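Local coordinates for putative lipoprotein (PDB 4R7R) that is of unknown function but is probably a lipoprotein tethered to the membrane, with a possible role in lipid binding, at residues H10-L14 and T92-W96; N22-R26 and V43-D47; K67-I72 and I83-G87. All coordinates share one frame; numbering follows the deposited sequence.

Contact 1 (H10-L14 and T92-W96); sequences HTKNL and TLYPW
Pro95 lays its CD over one face of the His10 imidazole, a CH-pi contact in which Pro95 CD stands 3.3 Å from the ring centroid and 16° off the ring normal. Pro95 CD sits toward the rim rather than over the middle of the ring, nearest to His10 ND1 at 3.2 Å, and the proline and histidine side chains cross at about a right angle. With CG beside the backbone N and anti to the carbonyl carbon (chi1 -73°), His10 swings its ring from the first turn of helix 9-17 toward strand 90-95. The ring meets Tyr94 only obliquely, His10 CD2 lying 4.1 Å from Tyr94 CA, while the phenol itself leads away from the helix.

The rest of the contact is built round Leu93, which points at the helix. Leu93 CD2 lies 4.1 Å from His10 CB. Leu93 CD1 is the methyl that comes closest to Thr11 and Leu14: it stands 3.7 Å from Thr11 OG1. The distance from Leu93 CD1 to Leu14 CD2 is 4.1 Å. Thr11 presents its hydroxyl rather than its methyl here.

The end at Pro95 and His10 is thus the close-packed one, although Pro95 is itself partly exposed at the end of the strand, whereas Leu93 and Leu14 meet more loosely at the buried end. The axes of the short helix and strand segments come within 8.1 Å at 62°, an inclined helix-on-sheet packing. The chemistry is therefore mixed: dispersion and CH-pi contact join helix to strand directly, while Thr11 OG1 and His10 N are bonded to Asp103, and His10 NE2 only weakly to Arg101 O.

Contact 2 (N22-R26 and V43-D47); sequences NIKIR and VRIID
Ile25 and Val43 have the closest CA atoms across the contact, 6.8 Å apart, too wide for main-chain pairing, so the start of strand 24-29 and segment 43-47, which leads into helix 45-52, meet through side chains. Ile25 is central. Ile25 CD1 reaches tip to tip toward Ile46, 3.5 Å from Ile46 CG1. Ile25 CD1 also touches Val43 CG2 at 3.7 Å and Ile45 CG2 at 4.0 Å. One methyl thus meets three residues of the opposing segment. Ile25 CG1 stands anti to the carbonyl carbon (chi1 -61°), with the chain extended beyond it, which carries CD1 out to the helix.

Ile23 CD1 approaches the same methylene, 3.8 Å from Ile46 CG1, so that it receives the ends of both isoleucines. Nearer the partly exposed margin, Ile23 CG1 and Val43 CG1 stand 4.3 Å apart. Beyond the two segments, Ile25 rests on Ile72 and Ile46 on Ile74 of strand 70-75, while Ile45 turns to Leu116 and Phe119 of helix 116-125. The side-chain contact is aliphatic, which implies that helix 45-52 is held on the sheet here by hydrophobic burial and shape rather than by polar bonds.

Contact 3 (K67-I72 and I83-G87); sequences KPLYKI and IDIYG
Lys71 and Asp84 lie side by side on one face of an antiparallel hairpin, joined by a salt bridge from Lys71 NZ to Asp84 OD1 of 2.6 Å. The ammonium comes to the syn side of the carboxylate, 22° out of its plane, because the lysine chain bends at its last torsion (chi4 73°). Tyr94 OH, on the next strand, is hydrogen-bonded to both Lys71 NZ and Asp84 OD2, completing a polar triplet.

The backbone beneath sets this pairing. Nearly straight bonds join Ile72 N to Ile83 O and Ile85 N to Tyr70 O, each 2.8 Å, on either side of the non-hydrogen-bonded pair Lys71-Asp84. At the open end of the hairpin, Leu69 and Tyr70 both face Ile85 in a classic beta bulge: Ile85 O accepts from Leu69 N at 2.6 Å and weakly from Tyr70 N. Just beyond it, Pro68 CA makes a CH-pi contact over a face of the Tyr86 ring, 4.0 Å from its centroid.

On the other face, Ile72 CD1 meets Ile85 CD1 at 4.0 Å, and helix 116-125 packs on Tyr70 and Ile85. The hairpin is consequently two-sided, with a charge pair on one face, probably stabilised by the tyrosine hydroxyl, and an apolar layer of isoleucines with Tyr70 on the other.

From the N terminus, helix 9-17 is the first element, and contact 1 joins it to strand 90-95, closing the longest of the three loops. Contacts 2 and 3 both nest inside that loop and follow one another in series: contact 2 closes a short excursion from strand 24-29 through strand 35-37 to helix 45-52, and contact 3 closes the hairpin of strands 70-75 and 80-85. All three reach the same antiparallel sheet. In strand order the hairpin of contact 3 sits between strands 24-29 and 90-95, touching contact 2 through Ile25 and Ile72 and contact 1 through Thr92 and Asp84, whereas contacts 1 and 2 do not touch.

Contact 1 (H10-L14 and T92-W96)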
loop_
_atom_site.group_PDB
_atom_site.type_symbol
_atom_site.label_atom_id
_atom_site.label_comp_id
_atom_site.label_asym_id
_atom_site.label_seq_id
_atom_site.Cartn_x
_atom_site.Cartn_y
_atom_site.Cartn_z
ATOM N N HIS A 10 11.317 -2.630 -0.031
ATOM C CA HIS A 10 10.604 -1.933 1.038
ATOM C C HIS A 10 9.470 -2.776 1.591
ATOM O O HIS A 10 9.100 -2.640 2.761
ATOM C CB HIS A 10 10.043 -0.586 0.562
ATOM C CG HIS A 10 11.077 0.480 0.373
ATOM N ND1 HIS A 10 12.000 0.805 1.347
ATOM C CD2 HIS A 10 11.320 1.304 -0.669
ATOM C CE1 HIS A 10 12.770 1.785 0.905
ATOM N NE2 HIS A 10 12.378 2.104 -0.317
ATOM N N THR A 11 8.903 -3.630 0.750
ATOM C CA THR A 11 7.785 -4.482 1.170
ATOM C C THR A 11 8.246 -5.560 2.150
ATOM O O THR A 11 7.564 -5.865 3.122
ATOM C CB THR A 11 7.110 -5.152 -0.039
ATOM O OG1 THR A 11 6.726 -4.139 -0.979
ATOM C CG2 THR A 11 5.892 -5.956 0.396
ATOM N N LYS A 12 9.420 -6.120 1.887
ATOM C CA LYS A 12 10.032 -7.087 2.785
ATOM C C LYS A 12 10.270 -6.470 4.170
ATOM O O LYS A 12 10.035 -7.115 5.197
ATOM C CB LYS A 12 11.333 -7.606 2.164
ATOM C CG LYS A 12 12.301 -8.260 3.125
ATOM C CD LYS A 12 13.380 -9.004 2.357
ATOM C CE LYS A 12 12.750 -9.945 1.336
ATOM N NZ LYS A 12 13.673 -11.042 0.923
ATOM N N ASN A 13 10.702 -5.212 4.199
ATOM C CA ASN A 13 10.923 -4.529 5.465
ATOM C C ASN A 13 9.626 -4.236 6.190
ATOM O O ASN A 13 9.541 -4.388 7.406
ATOM C CB ASN A 13 11.711 -3.240 5.246
ATOM C CG ASN A 13 13.181 -3.509 4.995
ATOM O OD1 ASN A 13 13.685 -4.589 5.322
ATOM N ND2 ASN A 13 13.876 -2.540 4.409
ATOM N N LEU A 14 8.611 -3.830 5.443
ATOM C CA LEU A 14 7.323 -3.561 6.047
ATOM C C LEU A 14 6.764 -4.864 6.587
ATOM O O LEU A 14 6.274 -4.928 7.720
ATOM C CB LEU A 14 6.362 -2.939 5.038
ATOM C CG LEU A 14 4.957 -2.717 5.592
ATOM C CD1 LEU A 14 5.021 -1.740 6.754
ATOM C CD2 LEU A 14 4.014 -2.227 4.504
ATOM N N THR A 92 2.349 1.863 -5.146
ATOM C CA THR A 92 3.743 2.022 -4.756
ATOM C C THR A 92 3.802 1.973 -3.238
ATOM O O THR A 92 2.804 2.239 -2.562
ATOM C CB THR A 92 4.382 3.341 -5.248
ATOM O OG1 THR A 92 3.721 4.464 -4.648
ATOM C CG2 THR A 92 4.344 3.440 -6.776
ATOM N N LEU A 93 4.974 1.641 -2.711
ATOM C CA LEU A 93 5.133 1.361 -1.297
ATOM C C LEU A 93 6.537 1.788 -0.874
ATOM O O LEU A 93 7.542 1.409 -1.517
ATOM C CB LEU A 93 4.895 -0.134 -1.020
ATOM C CG LEU A 93 4.689 -0.623 0.424
ATOM C CD1 LEU A 93 4.023 -1.996 0.417
ATOM C CD2 LEU A 93 6.002 -0.679 1.206
ATOM N N TYR A 94 6.610 2.569 0.206
ATOM C CA TYR A 94 7.881 3.137 0.630
ATOM C C TYR A 94 7.793 3.688 2.052
ATOM O O TYR A 94 6.688 3.985 2.534
ATOM C CB TYR A 94 8.323 4.225 -0.355
ATOM C CG TYR A 94 7.314 5.328 -0.604
ATOM C CD1 TYR A 94 7.391 6.527 0.092
ATOM C CD2 TYR A 94 6.297 5.179 -1.552
ATOM C CE1 TYR A 94 6.475 7.552 -0.132
ATOM C CE2 TYR A 94 5.388 6.188 -1.790
ATOM C CZ TYR A 94 5.477 7.378 -1.080
ATOM O OH TYR A 94 4.576 8.400 -1.311
ATOM N N PRO A 95 8.951 3.801 2.740
ATOM C CA PRO A 95 8.906 4.408 4.072
ATOM C C PRO A 95 8.572 5.880 3.921
ATOM O O PRO A 95 8.911 6.487 2.890
ATOM C CB PRO A 95 10.323 4.183 4.634
ATOM C CG PRO A 95 11.185 3.904 3.454
ATOM C CD PRO A 95 10.307 3.370 2.353
ATOM N N TRP A 96 7.907 6.445 4.923
ATOM C CA TRP A 96 7.345 7.791 4.802
ATOM C C TRP A 96 8.408 8.860 4.553
ATOM O O TRP A 96 8.136 9.896 3.960
ATOM C CB TRP A 96 6.559 8.140 6.065
ATOM C CG TRP A 96 7.460 8.442 7.217
ATOM C CD1 TRP A 96 8.320 7.573 7.841
ATOM C CD2 TRP A 96 7.618 9.704 7.872
ATOM N NE1 TRP A 96 8.992 8.220 8.846
ATOM C CE2 TRP A 96 8.581 9.526 8.890
ATOM C CE3 TRP A 96 7.034 10.963 7.700
ATOM C CZ2 TRP A 96 8.973 10.564 9.740
ATOM C CZ3 TRP A 96 7.423 12.002 8.549
ATOM C CH2 TRP A 96 8.388 11.795 9.554
#

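Contact 2 (N22-R26 and V43-D47)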
loop_
_atom_site.group_PDB
_atom_site.type_symbol
_atom_site.label_atom_id
_atom_site.label_comp_id
_atom_site.label_asym_id
_atom_site.label_seq_id
_atom_site.Cartn_x
_atom_site.Cartn_y
_atom_site.Cartn_z
ATOM N N ASN A 22 1.171 -4.622 15.382
ATOM C CA ASN A 22 0.197 -3.605 15.760
ATOM C C ASN A 22 0.298 -2.373 14.866
ATOM O O ASN A 22 1.208 -1.565 15.027
ATOM C CB ASN A 22 0.384 -3.192 17.227
ATOM C CG ASN A 22 -0.067 -4.272 18.206
ATOM O OD1 ASN A 22 -0.837 -5.165 17.847
ATOM N ND2 ASN A 22 0.402 -4.185 19.455
ATOM N N ILE A 23 -0.636 -2.225 13.929
ATOM C CA ILE A 23 -0.618 -1.065 13.047
ATOM C C ILE A 23 -1.903 -0.238 13.107
ATOM O O ILE A 23 -2.980 -0.739 13.426
ATOM C CB ILE A 23 -0.352 -1.460 11.555
ATOM C CG1 ILE A 23 -1.481 -2.316 10.977
ATOM C CG2 ILE A 23 0.995 -2.164 11.406
ATOM C CD1 ILE A 23 -1.346 -2.534 9.484
ATOM N N LYS A 24 -1.756 1.047 12.811
ATOM C CA LYS A 24 -2.884 1.923 12.564
ATOM C C LYS A 24 -2.817 2.374 11.116
ATOM O O LYS A 24 -1.727 2.567 10.570
ATOM C CB LYS A 24 -2.865 3.126 13.504
ATOM C CG LYS A 24 -3.217 2.798 14.932
ATOM C CD LYS A 24 -2.945 3.985 15.835
ATOM C CE LYS A 24 -3.543 3.767 17.221
ATOM N NZ LYS A 24 -3.254 4.906 18.142
ATOM N N ILE A 25 -3.975 2.536 10.484
ATOM C CA ILE A 25 -3.989 2.964 9.098
ATOM C C ILE A 25 -4.776 4.249 8.927
ATOM O O ILE A 25 -5.831 4.432 9.513
ATOM C CB ILE A 25 -4.571 1.888 8.179
ATOM C CG1 ILE A 25 -3.719 0.620 8.237
ATOM C CG2 ILE A 25 -4.619 2.394 6.755
ATOM C CD1 ILE A 25 -4.357 -0.550 7.508
ATOM N N ARG A 26 -4.226 5.150 8.128
ATOM C CA ARG A 26 -4.909 6.367 7.762
ATOM C C ARG A 26 -5.067 6.402 6.270
ATOM O O ARG A 26 -4.109 6.166 5.552
ATOM C CB ARG A 26 -4.132 7.583 8.223
ATOM C CG ARG A 26 -4.777 8.295 9.355
ATOM C CD ARG A 26 -3.857 9.371 9.888
ATOM N NE ARG A 26 -2.488 8.900 10.097
ATOM C CZ ARG A 26 -1.429 9.390 9.460
ATOM N NH1 ARG A 26 -1.581 10.366 8.567
ATOM N NH2 ARG A 26 -0.218 8.911 9.719
ATOM N N VAL A 43 -8.388 -3.409 9.590
ATOM C CA VAL A 43 -6.961 -3.140 9.527
ATOM C C VAL A 43 -6.154 -4.363 9.053
ATOM O O VAL A 43 -5.034 -4.219 8.566
ATOM C CB VAL A 43 -6.460 -2.637 10.914
ATOM C CG1 VAL A 43 -5.486 -3.620 11.577
ATOM C CG2 VAL A 43 -5.856 -1.256 10.778
ATOM N N ARG A 44 -6.740 -5.555 9.150
ATOM C CA ARG A 44 -6.043 -6.789 8.787
ATOM C C ARG A 44 -5.735 -6.870 7.296
ATOM O O ARG A 44 -5.048 -7.804 6.854
ATOM C CB ARG A 44 -6.849 -8.024 9.205
ATOM C CG ARG A 44 -8.255 -8.121 8.616
ATOM C CD ARG A 44 -8.860 -9.501 8.886
ATOM N NE ARG A 44 -8.172 -10.540 8.119
ATOM C CZ ARG A 44 -8.175 -11.837 8.419
ATOM N NH1 ARG A 44 -8.824 -12.280 9.489
ATOM N NH2 ARG A 44 -7.514 -12.693 7.646
ATOM N N ILE A 45 -6.238 -5.888 6.543
ATOM C CA ILE A 45 -6.047 -5.796 5.096
ATOM C C ILE A 45 -4.575 -5.844 4.720
ATOM O O ILE A 45 -4.222 -6.457 3.722
ATOM C CB ILE A 45 -6.690 -4.485 4.499
ATOM C CG1 ILE A 45 -6.532 -4.446 2.976
ATOM C CG2 ILE A 45 -6.105 -3.217 5.150
ATOM C CD1 ILE A 45 -7.350 -5.499 2.242
ATOM N N ILE A 46 -3.715 -5.221 5.517
ATOM C CA ILE A 46 -2.302 -5.127 5.145
ATOM C C ILE A 46 -1.630 -6.472 5.288
ATOM O O ILE A 46 -0.951 -6.942 4.375
ATOM C CB ILE A 46 -1.542 -4.084 5.988
ATOM C CG1 ILE A 46 -2.183 -2.704 5.819
ATOM C CG2 ILE A 46 -0.064 -4.033 5.581
ATOM C CD1 ILE A 46 -2.604 -2.381 4.380
ATOM N N ASP A 47 -1.821 -7.100 6.433
ATOM C CA ASP A 47 -1.293 -8.429 6.639
ATOM C C ASP A 47 -1.752 -9.451 5.572
ATOM O O ASP A 47 -0.956 -10.271 5.087
ATOM C CB ASP A 47 -1.691 -8.917 8.010
ATOM C CG ASP A 47 -0.866 -10.073 8.450
ATOM O OD1 ASP A 47 0.380 -9.978 8.316
ATOM O OD2 ASP A 47 -1.462 -11.078 8.900
#

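Contact 3 (K67-I72 and I83-G87)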
loop_
_atom_site.group_PDB
_atom_site.type_symbol
_atom_site.label_atom_id
_atom_site.label_comp_id
_atom_site.label_asym_id
_atom_site.label_seq_id
_atom_site.Cartn_x
_atom_site.Cartn_y
_atom_site.Cartn_z
ATOM N N LYS A 67 -1.007 12.052 -9.815
ATOM C CA LYS A 67 -1.195 11.718 -8.407
ATOM C C LYS A 67 -1.998 10.444 -8.192
ATOM O O LYS A 67 -2.867 10.096 -8.998
ATOM C CB LYS A 67 -1.859 12.886 -7.659
ATOM C CG LYS A 67 -3.317 13.154 -7.988
ATOM C CD LYS A 67 -3.783 14.422 -7.284
ATOM C CE LYS A 67 -5.187 14.832 -7.702
ATOM N NZ LYS A 67 -5.624 16.047 -6.947
ATOM N N PRO A 68 -1.705 9.743 -7.090
ATOM C CA PRO A 68 -2.497 8.585 -6.689
ATOM C C PRO A 68 -3.967 8.933 -6.537
ATOM O O PRO A 68 -4.337 10.107 -6.464
ATOM C CB PRO A 68 -1.899 8.201 -5.326
ATOM C CG PRO A 68 -1.210 9.440 -4.855
ATOM C CD PRO A 68 -0.673 10.061 -6.094
ATOM N N LEU A 69 -4.798 7.903 -6.494
ATOM C CA LEU A 69 -6.185 8.073 -6.141
ATOM C C LEU A 69 -6.277 8.244 -4.623
ATOM O O LEU A 69 -6.992 9.110 -4.108
ATOM C CB LEU A 69 -6.999 6.870 -6.623
ATOM C CG LEU A 69 -6.975 6.694 -8.148
ATOM C CD1 LEU A 69 -7.801 5.493 -8.559
ATOM C CD2 LEU A 69 -7.445 7.960 -8.892
ATOM N N TYR A 70 -5.523 7.414 -3.915
ATOM C CA TYR A 70 -5.554 7.385 -2.467
ATOM C C TYR A 70 -4.155 7.202 -1.908
ATOM O O TYR A 70 -3.255 6.665 -2.579
ATOM C CB TYR A 70 -6.424 6.239 -1.943
ATOM C CG TYR A 70 -7.867 6.249 -2.376
ATOM C CD1 TYR A 70 -8.790 7.116 -1.785
ATOM C CD2 TYR A 70 -8.319 5.366 -3.348
ATOM C CE1 TYR A 70 -10.125 7.113 -2.170
ATOM C CE2 TYR A 70 -9.656 5.351 -3.730
ATOM C CZ TYR A 70 -10.550 6.227 -3.140
ATOM O OH TYR A 70 -11.865 6.213 -3.534
ATOM N N LYS A 71 -4.007 7.592 -0.650
ATOM C CA LYS A 71 -2.767 7.422 0.069
ATOM C C LYS A 71 -3.070 6.704 1.379
ATOM O O LYS A 71 -3.934 7.128 2.162
ATOM C CB LYS A 71 -2.117 8.781 0.308
ATOM C CG LYS A 71 -0.615 8.802 0.186
ATOM C CD LYS A 71 -0.073 10.244 0.259
ATOM C CE LYS A 71 1.435 10.245 0.125
ATOM N NZ LYS A 71 1.853 9.945 -1.260
ATOM N N ILE A 72 -2.375 5.597 1.594
ATOM C CA ILE A 72 -2.486 4.819 2.816
ATOM C C ILE A 72 -1.273 5.046 3.753
ATOM O O ILE A 72 -0.119 4.752 3.398
ATOM C CB ILE A 72 -2.627 3.321 2.471
ATOM C CG1 ILE A 72 -3.854 3.097 1.566
ATOM C CG2 ILE A 72 -2.688 2.476 3.739
ATOM C CD1 ILE A 72 -4.177 1.605 1.211
ATOM N N ILE A 83 1.566 3.720 1.235
ATOM C CA ILE A 83 1.184 3.049 0.002
ATOM C C ILE A 83 0.365 4.015 -0.859
ATOM O O ILE A 83 -0.687 4.513 -0.424
ATOM C CB ILE A 83 0.361 1.770 0.251
ATOM C CG1 ILE A 83 1.041 0.874 1.282
ATOM C CG2 ILE A 83 0.144 1.008 -1.060
ATOM C CD1 ILE A 83 0.210 -0.334 1.670
ATOM N N ASP A 84 0.845 4.294 -2.068
ATOM C CA ASP A 84 0.082 5.137 -2.975
ATOM C C ASP A 84 -0.789 4.241 -3.859
ATOM O O ASP A 84 -0.296 3.264 -4.423
ATOM C CB ASP A 84 1.010 6.020 -3.820
ATOM C CG ASP A 84 1.717 7.101 -2.993
ATOM O OD1 ASP A 84 1.144 7.544 -1.969
ATOM O OD2 ASP A 84 2.842 7.521 -3.369
ATOM N N ILE A 85 -2.081 4.555 -3.968
ATOM C CA ILE A 85 -2.985 3.747 -4.788
ATOM C C ILE A 85 -3.305 4.404 -6.141
ATOM O O ILE A 85 -3.886 5.495 -6.191
ATOM C CB ILE A 85 -4.308 3.474 -4.032
ATOM C CG1 ILE A 85 -4.021 2.936 -2.622
ATOM C CG2 ILE A 85 -5.197 2.537 -4.829
ATOM C CD1 ILE A 85 -3.141 1.716 -2.628
ATOM N N TYR A 86 -2.928 3.744 -7.234
ATOM C CA TYR A 86 -3.261 4.225 -8.582
ATOM C C TYR A 86 -4.317 3.358 -9.268
ATOM O O TYR A 86 -4.904 2.455 -8.655
ATOM C CB TYR A 86 -2.011 4.276 -9.460
ATOM C CG TYR A 86 -0.941 5.164 -8.891
ATOM C CD1 TYR A 86 -0.839 6.500 -9.270
ATOM C CD2 TYR A 86 -0.058 4.676 -7.945
ATOM C CE1 TYR A 86 0.124 7.317 -8.741
ATOM C CE2 TYR A 86 0.911 5.481 -7.408
ATOM C CZ TYR A 86 1.001 6.802 -7.808
ATOM O OH TYR A 86 1.976 7.589 -7.251
ATOM N N GLY A 87 -4.552 3.632 -10.546
ATOM C CA GLY A 87 -5.486 2.843 -11.328
ATOM C C GLY A 87 -4.911 1.491 -11.705
ATOM O O GLY A 87 -3.727 1.241 -11.496
#